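Local structure of adenylate cyclase-like protein (Chlamydia trachomatis, 3GQS) at residues 4-10 with 96-102; 40-45 with 92-96; 23-29 with 50-56. The protein is of undetermined biochemical function, but this part of it is a forkhead-associated (FHA) domain, a beta-sandwich fold that in relatives binds phosphothreonine peptides. All coordinates share one frame; numbering follows the deposited sequence.

The three contacts frame the beta sandwich of this FHA domain. Contact 1 pairs strands 4-9 and 95-102, near the two chain ends, in one sheet; contact 3 pairs strands 26-30 and 50-54 in the other. Their centres are about 13 Å apart, and L7 and F97 meet I52 in the core. Contact 2 brings the loop after strand 38-39 to the turn before strand 95-102. Its centre is about 16 Å from that of contact 1, with which it shares L96, and about 19 Å from that of contact 3; L40 and L92 join it to V29. Segments of contacts 3 and 2 alternate in sequence (23-29, 40-45, 50-56, 92-96), tying both sheets, a loop and a turn into one sandwich.

Contact 1 of 3, residues 4-10 with 96-102; sequences RFLLKVL and LFLLVDY
The amide of K8 donates to L98 O at 2.8 Å, approaching almost in line with the carbonyl bond. It belongs to an antiparallel ladder in which K8 with L98, L6 with V100 and R4 with Y102 each exchange two backbone bonds, while L10 N continues the ladder by donating to L96 O. One face carries R4, L6, K8, L98, V100 and Y102. There K8 and L98 hold CG between the backbone N and carbonyl carbon (chi1 54° and 67°), which runs the two chains side by side in the same direction and presses K8 CG against L98 CD1 at a tight 3.5 Å. Farther along, L6 CD1 reaches the edge of the Y102 ring, 3.5 Å from its CD1. A water at the edge of that ring, in its plane, is hydrogen-bonded to Y102 OH at 2.6 Å and accepts from K8 NZ, tying the ends of these two long side chains together above the aliphatic surface; K8 also has a long, weak ion pair with E18.

The opposite face carries F5, L7, V9, F97 and L99, with D101 at its end. L7 CD1 lies over the face of the F97 ring, 4.0 Å from its centroid, in a CH-pi contact. L99 divides its branches between neighbours, CD2 packing on L7 CB and CD1 meeting F5 CD1 at 3.7 Å. The D101 carboxylate is stacked on the F5 ring, their planes 12° apart and OD1 4.0 Å above the plane of F5; D101 OD1 is also hydrogen-bonded to S3 OG, which helps to hold the carboxylate there. F5 and L99 press on V60 and F97 on I62 of strand 60-64 in the facing sheet, while strand 4-9 stands between strands 18-21 and 95-102 in its own.

Contact 2 of 3, residues 40-45 with 92-96; sequences LSDMSI and LGTTL
With CG of D42 trans to its backbone N (chi1 174°) and OG of S44 turned between its own N and carbonyl carbon (chi1 67°), the two side chains converge on the 92-95 turn. T94 adopts a similar rotation (chi1 63°) that presents OG1 to D42. D42 OD2 becomes the hub, accepting from S44 OG at 2.6 Å, T94 OG1 at 2.7 Å and T95 OG1 at 3.2 Å. The S44 and T94 hydroxyls approach from well out of the carboxylate plane, whereas T95 OG1 comes on the anti side. Three donors on one oxygen would be expected to stabilise its negative charge. S44 OG has a second task, receiving the T94 amide at 3.0 Å. A weak bond from S44 N to D42 OD1 steadies the carboxylate from within its own type I turn.

G93, with positive phi at the first inner position of its turn, lets the loops close up: S44 OG lies 3.2 Å from G93 CA. Beneath the polar cluster, I45 CD1 packs on T95 CB at 3.5 Å and L40 CD1 touches T95 CG2.

Residues 92-95 form the type II' turn of a beta hairpin with a two-residue loop, linking strands 90-92 and 95-102. The 40-45 segment, whose S44 O is bonded by N69 ND2, probably corresponds to one of the FHA loops that in relatives line the phosphopeptide-binding surface.

Contact 3 of 3, residues 23-29 with 50-56; sequences SGKTYIV and AKIIIGN
V29 and A50, and Y27 and I52, form the hydrogen-bonded pairs of this antiparallel ladder. V29 N donates to A50 O at 2.8 Å with a nearly straight N-H (175°), although the return bond from A50 N is weak; Y27 and I52 exchange two bonds of equal length. Beyond them I54 N donates to K25 O at 2.8 Å, and the pairing tapers to a bent, weak bond from G24 N to I54 O.

On the buried face V29 CG2 meets I52 CD1 at 4.0 Å, and I54 CD1 comes obliquely to the Y27 ring, 4.1 Å from its CD2. I52 O lies at the edge of that ring. The other branch of I54 packs against the residues leading into strand 26-30: with CG2 trans to the backbone N, it lies 3.5 Å from S23 CA. On the opposite face I28 and K51 run side by side, and chi2 of K51, at 137°, sets its CD close against I28 CG1 at 3.5 Å. I53 lies alongside T26 in the same manner, with CG1 3.7 Å from T26 OG1. At the ragged end N56 OD1 sits 3.3 Å from G24 CA.

Outside this shell, the Y27 hydroxyl is hydrogen-bonded to D22 N, fixing the far end of the ring, and D37 OD2 takes the I28 amide. Strand 26-30 is flanked by 50-54 on one side and, through backbone bonds of I28 with D37 and I38, by the short parallel strand 38-39 on the other, while 50-54 is paired in turn with 60-64. The buried face looks toward the second sheet, where L21 of strand 18-21 receives Y27, I52 and I54, and L92 of strand 90-92 receives V29 and A50.

Contact 1 of 3, residues 4-10 with 96-102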
loop_
_atom_site.group_PDB
_atom_site.type_symbol
_atom_site.label_atom_id
_atom_site.label_comp_id
_atom_site.label_asym_id
_atom_site.label_seq_id
_atom_site.Cartn_x
_atom_site.Cartn_y
_atom_site.Cartn_z
ATOM N N ARG A 4 14.780 -0.032 -6.966
ATOM C CA ARG A 4 13.805 1.082 -6.981
ATOM C C ARG A 4 12.340 0.611 -6.984
ATOM O O ARG A 4 11.873 0.043 -7.965
ATOM C CB ARG A 4 14.089 1.899 -8.239
ATOM C CG ARG A 4 13.386 3.182 -8.357
ATOM C CD ARG A 4 13.553 3.776 -9.743
ATOM N NE ARG A 4 12.801 5.022 -9.860
ATOM C CZ ARG A 4 13.180 6.194 -9.354
ATOM N NH1 ARG A 4 12.409 7.247 -9.539
ATOM N NH2 ARG A 4 14.349 6.330 -8.700
ATOM N N PHE A 5 11.624 0.852 -5.892
ATOM C CA PHE A 5 10.210 0.436 -5.778
ATOM C C PHE A 5 9.262 1.576 -6.106
ATOM O O PHE A 5 9.501 2.703 -5.722
ATOM C CB PHE A 5 9.834 -0.021 -4.365
ATOM C CG PHE A 5 10.515 -1.290 -3.914
ATOM C CD1 PHE A 5 9.960 -2.540 -4.206
ATOM C CD2 PHE A 5 11.698 -1.234 -3.145
ATOM C CE1 PHE A 5 10.591 -3.738 -3.771
ATOM C CE2 PHE A 5 12.313 -2.393 -2.706
ATOM C CZ PHE A 5 11.762 -3.657 -3.019
ATOM N N LEU A 6 8.148 1.230 -6.732
ATOM C CA LEU A 6 7.083 2.197 -7.012
ATOM C C LEU A 6 5.748 1.576 -6.666
ATOM O O LEU A 6 5.539 0.399 -6.871
ATOM C CB LEU A 6 7.117 2.681 -8.488
ATOM C CG LEU A 6 8.300 3.584 -8.868
ATOM C CD1 LEU A 6 9.374 2.799 -9.699
ATOM C CD2 LEU A 6 7.809 4.846 -9.594
ATOM N N LEU A 7 4.840 2.371 -6.137
ATOM C CA LEU A 7 3.539 1.881 -5.841
ATOM C C LEU A 7 2.672 2.309 -7.038
ATOM O O LEU A 7 2.597 3.487 -7.351
ATOM C CB LEU A 7 3.007 2.460 -4.511
ATOM C CG LEU A 7 1.607 1.957 -4.084
ATOM C CD1 LEU A 7 1.372 1.985 -2.616
ATOM C CD2 LEU A 7 0.541 2.755 -4.720
ATOM N N LYS A 8 2.080 1.371 -7.742
ATOM C CA LYS A 8 1.126 1.815 -8.795
ATOM C C LYS A 8 -0.314 1.426 -8.444
ATOM O O LYS A 8 -0.594 0.291 -8.114
ATOM C CB LYS A 8 1.537 1.429 -10.220
ATOM C CG LYS A 8 1.823 0.039 -10.479
ATOM C CD LYS A 8 2.016 -0.251 -12.007
ATOM C CE LYS A 8 3.234 0.477 -12.635
ATOM N NZ LYS A 8 3.485 0.130 -14.082
ATOM N N VAL A 9 -1.198 2.385 -8.496
ATOM C CA VAL A 9 -2.651 2.125 -8.356
ATOM C C VAL A 9 -3.260 1.588 -9.679
ATOM O O VAL A 9 -3.119 2.218 -10.716
ATOM C CB VAL A 9 -3.374 3.378 -7.995
ATOM C CG1 VAL A 9 -4.960 3.127 -7.925
ATOM C CG2 VAL A 9 -2.829 3.964 -6.698
ATOM N N LEU A 10 -3.925 0.436 -9.587
ATOM C CA LEU A 10 -4.456 -0.328 -10.720
ATOM C C LEU A 10 -5.907 0.002 -11.063
ATOM O O LEU A 10 -6.298 -0.118 -12.231
ATOM C CB LEU A 10 -4.358 -1.837 -10.461
ATOM C CG LEU A 10 -2.924 -2.333 -10.166
ATOM C CD1 LEU A 10 -2.833 -3.787 -9.659
ATOM C CD2 LEU A 10 -2.031 -2.080 -11.388
ATOM N N LEU A 96 -7.154 -1.284 -5.871
ATOM C CA LEU A 96 -6.150 -2.308 -6.134
ATOM C C LEU A 96 -4.834 -1.596 -6.366
ATOM O O LEU A 96 -4.792 -0.559 -6.981
ATOM C CB LEU A 96 -6.539 -3.154 -7.354
ATOM C CG LEU A 96 -7.750 -4.096 -7.255
ATOM C CD1 LEU A 96 -8.031 -4.822 -8.655
ATOM C CD2 LEU A 96 -7.643 -5.121 -6.111
ATOM N N PHE A 97 -3.766 -2.128 -5.818
ATOM C CA PHE A 97 -2.426 -1.625 -6.136
ATOM C C PHE A 97 -1.359 -2.668 -6.036
ATOM O O PHE A 97 -1.564 -3.772 -5.516
ATOM C CB PHE A 97 -2.074 -0.414 -5.299
ATOM C CG PHE A 97 -1.729 -0.713 -3.865
ATOM C CD1 PHE A 97 -0.436 -1.129 -3.514
ATOM C CD2 PHE A 97 -2.661 -0.521 -2.872
ATOM C CE1 PHE A 97 -0.072 -1.345 -2.191
ATOM C CE2 PHE A 97 -2.312 -0.761 -1.541
ATOM C CZ PHE A 97 -0.992 -1.172 -1.203
ATOM N N LEU A 98 -0.214 -2.342 -6.587
ATOM C CA LEU A 98 0.949 -3.224 -6.438
ATOM C C LEU A 98 2.249 -2.471 -6.500
ATOM O O LEU A 98 2.282 -1.290 -6.882
ATOM C CB LEU A 98 0.948 -4.380 -7.448
ATOM C CG LEU A 98 1.109 -4.161 -8.939
ATOM C CD1 LEU A 98 2.196 -3.200 -9.337
ATOM C CD2 LEU A 98 1.397 -5.535 -9.469
ATOM N N LEU A 99 3.284 -3.158 -6.050
ATOM C CA LEU A 99 4.628 -2.645 -6.098
ATOM C C LEU A 99 5.288 -3.259 -7.282
ATOM O O LEU A 99 5.190 -4.453 -7.524
ATOM C CB LEU A 99 5.502 -2.994 -4.864
ATOM C CG LEU A 99 5.207 -2.279 -3.542
ATOM C CD1 LEU A 99 6.530 -2.033 -2.809
ATOM C CD2 LEU A 99 4.408 -0.934 -3.727
ATOM N N VAL A 100 5.979 -2.390 -7.990
ATOM C CA VAL A 100 6.958 -2.796 -8.952
ATOM C C VAL A 100 8.346 -2.446 -8.436
ATOM O O VAL A 100 8.534 -1.501 -7.645
ATOM C CB VAL A 100 6.681 -2.174 -10.314
ATOM C CG1 VAL A 100 5.459 -2.857 -10.901
ATOM C CG2 VAL A 100 6.532 -0.644 -10.187
ATOM N N ASP A 101 9.299 -3.236 -8.883
ATOM C CA ASP A 101 10.708 -3.085 -8.512
ATOM C C ASP A 101 11.534 -3.061 -9.803
ATOM O O ASP A 101 11.397 -3.922 -10.662
ATOM C CB ASP A 101 11.153 -4.233 -7.610
ATOM C CG ASP A 101 12.580 -4.081 -7.093
ATOM O OD1 ASP A 101 13.113 -2.969 -6.940
ATOM O OD2 ASP A 101 13.185 -5.113 -6.804
ATOM N N TYR A 102 12.325 -2.015 -9.945
ATOM C CA TYR A 102 13.283 -1.889 -11.026
ATOM C C TYR A 102 14.632 -2.229 -10.406
ATOM O O TYR A 102 15.198 -1.433 -9.666
ATOM C CB TYR A 102 13.270 -0.477 -11.625
ATOM C CG TYR A 102 12.001 -0.161 -12.411
ATOM C CD1 TYR A 102 10.890 0.427 -11.796
ATOM C CD2 TYR A 102 11.915 -0.461 -13.773
ATOM C CE1 TYR A 102 9.725 0.706 -12.528
ATOM C CE2 TYR A 102 10.789 -0.171 -14.508
ATOM C CZ TYR A 102 9.693 0.394 -13.884
ATOM O OH TYR A 102 8.573 0.649 -14.626
HETATM O O HOH W 1 6.228 1.084 -13.520
#

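Contact 2 of 3, residues 40-45 with 92-96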
loop_
_atom_site.group_PDB
_atom_site.type_symbol
_atom_site.label_atom_id
_atom_site.label_comp_id
_atom_site.label_asym_id
_atom_site.label_seq_id
_atom_site.Cartn_x
_atom_site.Cartn_y
_atom_site.Cartn_z
ATOM N N LEU A 40 -5.945 8.198 -1.379
ATOM C CA LEU A 40 -6.919 7.606 -2.332
ATOM C C LEU A 40 -8.354 7.975 -1.920
ATOM O O LEU A 40 -8.796 7.677 -0.806
ATOM C CB LEU A 40 -6.791 6.080 -2.363
ATOM C CG LEU A 40 -5.365 5.498 -2.425
ATOM C CD1 LEU A 40 -5.313 4.029 -1.939
ATOM C CD2 LEU A 40 -4.833 5.677 -3.858
ATOM N N SER A 41 -9.077 8.605 -2.822
ATOM C CA SER A 41 -10.389 9.216 -2.481
ATOM C C SER A 41 -11.596 8.248 -2.338
ATOM O O SER A 41 -12.685 8.682 -2.084
ATOM C CB SER A 41 -10.723 10.327 -3.482
ATOM O OG SER A 41 -10.703 9.834 -4.811
ATOM N N ASP A 42 -11.370 6.953 -2.439
ATOM C CA ASP A 42 -12.427 5.940 -2.373
ATOM C C ASP A 42 -13.003 5.763 -0.961
ATOM O O ASP A 42 -12.292 5.490 0.001
ATOM C CB ASP A 42 -11.856 4.634 -2.929
ATOM C CG ASP A 42 -12.796 3.450 -2.803
ATOM O OD1 ASP A 42 -14.045 3.621 -2.717
ATOM O OD2 ASP A 42 -12.242 2.322 -2.793
ATOM N N MET A 43 -14.318 5.907 -0.878
ATOM C CA MET A 43 -15.107 5.763 0.357
ATOM C C MET A 43 -14.804 4.509 1.194
ATOM O O MET A 43 -15.031 4.509 2.394
ATOM C CB MET A 43 -16.608 5.762 0.012
ATOM C CG MET A 43 -17.211 7.127 -0.336
ATOM S SD MET A 43 -17.594 8.218 1.079
ATOM C CE MET A 43 -16.037 9.156 1.211
ATOM N N SER A 44 -14.314 3.448 0.559
ATOM C CA SER A 44 -14.085 2.141 1.220
ATOM C C SER A 44 -12.656 2.013 1.793
ATOM O O SER A 44 -12.244 0.949 2.278
ATOM C CB SER A 44 -14.360 0.999 0.238
ATOM O OG SER A 44 -13.377 1.021 -0.792
ATOM N N ILE A 45 -11.913 3.110 1.672
ATOM C CA ILE A 45 -10.560 3.244 2.235
ATOM C C ILE A 45 -10.594 4.079 3.568
ATOM O O ILE A 45 -11.037 5.236 3.648
ATOM C CB ILE A 45 -9.565 3.809 1.172
ATOM C CG1 ILE A 45 -9.500 2.853 -0.049
ATOM C CG2 ILE A 45 -8.132 3.929 1.713
ATOM C CD1 ILE A 45 -8.712 3.405 -1.279
ATOM N N LEU A 92 -7.299 -2.720 -1.061
ATOM C CA LEU A 92 -7.782 -1.859 0.037
ATOM C C LEU A 92 -9.152 -1.347 -0.359
ATOM O O LEU A 92 -9.245 -0.481 -1.196
ATOM C CB LEU A 92 -6.861 -0.656 0.265
ATOM C CG LEU A 92 -5.374 -0.935 0.537
ATOM C CD1 LEU A 92 -4.680 0.385 0.930
ATOM C CD2 LEU A 92 -5.247 -2.022 1.578
ATOM N N GLY A 93 -10.194 -1.863 0.263
ATOM C CA GLY A 93 -11.537 -1.516 -0.123
ATOM C C GLY A 93 -11.697 -2.057 -1.536
ATOM O O GLY A 93 -11.402 -3.214 -1.799
ATOM N N THR A 94 -12.123 -1.194 -2.437
ATOM C CA THR A 94 -12.323 -1.564 -3.836
ATOM C C THR A 94 -11.118 -1.125 -4.672
ATOM O O THR A 94 -11.084 -1.316 -5.880
ATOM C CB THR A 94 -13.588 -0.917 -4.388
ATOM O OG1 THR A 94 -13.420 0.499 -4.346
ATOM C CG2 THR A 94 -14.794 -1.294 -3.558
ATOM N N THR A 95 -10.114 -0.560 -4.006
ATOM C CA THR A 95 -8.926 -0.099 -4.685
ATOM C C THR A 95 -7.840 -1.213 -4.746
ATOM O O THR A 95 -7.660 -1.988 -3.837
ATOM C CB THR A 95 -8.413 1.221 -4.055
ATOM O OG1 THR A 95 -9.381 2.254 -4.307
ATOM C CG2 THR A 95 -7.063 1.634 -4.631
ATOM N N LEU A 96 -7.154 -1.284 -5.871
ATOM C CA LEU A 96 -6.150 -2.308 -6.134
ATOM C C LEU A 96 -4.834 -1.596 -6.366
ATOM O O LEU A 96 -4.792 -0.559 -6.981
ATOM C CB LEU A 96 -6.539 -3.154 -7.354
ATOM C CG LEU A 96 -7.750 -4.096 -7.255
ATOM C CD1 LEU A 96 -8.031 -4.822 -8.655
ATOM C CD2 LEU A 96 -7.643 -5.121 -6.111
#

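Contact 3 of 3, residues 23-29 with 50-56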
loop_
_atom_site.group_PDB
_atom_site.type_symbol
_atom_site.label_atom_id
_atom_site.label_comp_id
_atom_site.label_asym_id
_atom_site.label_seq_id
_atom_site.Cartn_x
_atom_site.Cartn_y
_atom_site.Cartn_z
ATOM N N SER A 23 13.789 3.866 -0.096
ATOM C CA SER A 23 14.302 2.835 0.801
ATOM C C SER A 23 14.517 3.455 2.193
ATOM O O SER A 23 15.000 4.600 2.341
ATOM C CB SER A 23 15.576 2.174 0.243
ATOM O OG SER A 23 16.693 2.932 0.589
ATOM N N GLY A 24 14.143 2.710 3.226
ATOM C CA GLY A 24 14.199 3.249 4.614
ATOM C C GLY A 24 13.026 4.167 4.981
ATOM O O GLY A 24 13.034 4.833 6.013
ATOM N N LYS A 25 11.992 4.225 4.143
ATOM C CA LYS A 25 10.850 5.096 4.483
ATOM C C LYS A 25 9.588 4.319 4.647
ATOM O O LYS A 25 9.462 3.205 4.164
ATOM C CB LYS A 25 10.702 6.239 3.480
ATOM C CG LYS A 25 12.008 7.070 3.403
ATOM C CD LYS A 25 11.785 8.563 3.393
ATOM C CE LYS A 25 13.114 9.333 3.521
ATOM N NZ LYS A 25 13.768 9.519 2.157
ATOM N N THR A 26 8.655 4.950 5.337
ATOM C CA THR A 26 7.345 4.402 5.672
ATOM C C THR A 26 6.284 5.307 5.053
ATOM O O THR A 26 6.387 6.514 5.149
ATOM C CB THR A 26 7.137 4.425 7.184
ATOM O OG1 THR A 26 8.204 3.684 7.832
ATOM C CG2 THR A 26 5.764 3.875 7.589
ATOM N N TYR A 27 5.245 4.714 4.459
ATOM C CA TYR A 27 4.203 5.493 3.789
ATOM C C TYR A 27 2.822 5.001 4.217
ATOM O O TYR A 27 2.534 3.850 4.223
ATOM C CB TYR A 27 4.314 5.356 2.258
ATOM C CG TYR A 27 5.591 5.915 1.659
ATOM C CD1 TYR A 27 5.609 7.123 0.997
ATOM C CD2 TYR A 27 6.753 5.179 1.693
ATOM C CE1 TYR A 27 6.774 7.599 0.433
ATOM C CE2 TYR A 27 7.921 5.673 1.155
ATOM C CZ TYR A 27 7.937 6.872 0.552
ATOM O OH TYR A 27 9.148 7.326 0.017
ATOM N N ILE A 28 1.971 5.907 4.567
ATOM C CA ILE A 28 0.632 5.557 4.993
ATOM C C ILE A 28 -0.299 5.743 3.806
ATOM O O ILE A 28 -0.264 6.761 3.172
ATOM C CB ILE A 28 0.198 6.468 6.119
ATOM C CG1 ILE A 28 1.142 6.247 7.352
ATOM C CG2 ILE A 28 -1.246 6.235 6.491
ATOM C CD1 ILE A 28 0.940 7.307 8.491
ATOM N N VAL A 29 -1.103 4.744 3.531
ATOM C CA VAL A 29 -2.065 4.811 2.417
ATOM C C VAL A 29 -3.465 4.995 3.059
ATOM O O VAL A 29 -3.845 4.241 3.892
ATOM C CB VAL A 29 -2.014 3.548 1.515
ATOM C CG1 VAL A 29 -3.100 3.628 0.295
ATOM C CG2 VAL A 29 -0.606 3.328 0.985
ATOM N N ALA A 50 -3.372 1.474 5.701
ATOM C CA ALA A 50 -2.270 0.537 5.537
ATOM C C ALA A 50 -1.000 1.354 5.606
ATOM O O ALA A 50 -0.982 2.502 5.228
ATOM C CB ALA A 50 -2.330 -0.203 4.173
ATOM N N LYS A 51 0.065 0.706 6.054
ATOM C CA LYS A 51 1.360 1.328 6.119
ATOM C C LYS A 51 2.354 0.478 5.392
ATOM O O LYS A 51 2.329 -0.714 5.528
ATOM C CB LYS A 51 1.799 1.498 7.565
ATOM C CG LYS A 51 2.872 2.519 7.659
ATOM C CD LYS A 51 2.712 3.509 8.849
ATOM C CE LYS A 51 2.871 2.893 10.140
ATOM N NZ LYS A 51 2.480 3.900 11.231
ATOM N N ILE A 52 3.189 1.102 4.585
ATOM C CA ILE A 52 4.162 0.380 3.771
ATOM C C ILE A 52 5.543 0.831 4.197
ATOM O O ILE A 52 5.875 1.989 4.138
ATOM C CB ILE A 52 3.942 0.620 2.228
ATOM C CG1 ILE A 52 2.519 0.221 1.849
ATOM C CG2 ILE A 52 5.028 -0.114 1.349
ATOM C CD1 ILE A 52 2.159 0.517 0.343
ATOM N N ILE A 53 6.317 -0.113 4.682
ATOM C CA ILE A 53 7.631 0.162 5.232
ATOM C C ILE A 53 8.664 -0.420 4.315
ATOM O O ILE A 53 8.729 -1.623 4.109
ATOM C CB ILE A 53 7.769 -0.448 6.636
ATOM C CG1 ILE A 53 6.851 0.301 7.612
ATOM C CG2 ILE A 53 9.250 -0.402 7.144
ATOM C CD1 ILE A 53 6.173 -0.603 8.611
ATOM N N ILE A 54 9.478 0.434 3.741
ATOM C CA ILE A 54 10.543 -0.055 2.868
ATOM C C ILE A 54 11.793 -0.076 3.707
ATOM O O ILE A 54 12.266 0.955 4.163
ATOM C CB ILE A 54 10.722 0.765 1.592
ATOM C CG1 ILE A 54 9.472 0.567 0.686
ATOM C CG2 ILE A 54 11.953 0.291 0.817
ATOM C CD1 ILE A 54 8.586 1.658 0.748
ATOM N N GLY A 55 12.279 -1.283 3.952
ATOM C CA GLY A 55 13.492 -1.477 4.716
ATOM C C GLY A 55 14.660 -1.040 3.867
ATOM O O GLY A 55 14.533 -0.802 2.676
ATOM N N ASN A 56 15.817 -0.932 4.484
ATOM C CA ASN A 56 16.974 -0.472 3.759
ATOM C C ASN A 56 17.604 -1.530 2.860
ATOM O O ASN A 56 18.529 -1.214 2.116
ATOM C CB ASN A 56 17.997 0.132 4.723
ATOM C CG ASN A 56 17.605 1.536 5.123
ATOM O OD1 ASN A 56 17.322 2.407 4.235
ATOM N ND2 ASN A 56 17.517 1.774 6.445
#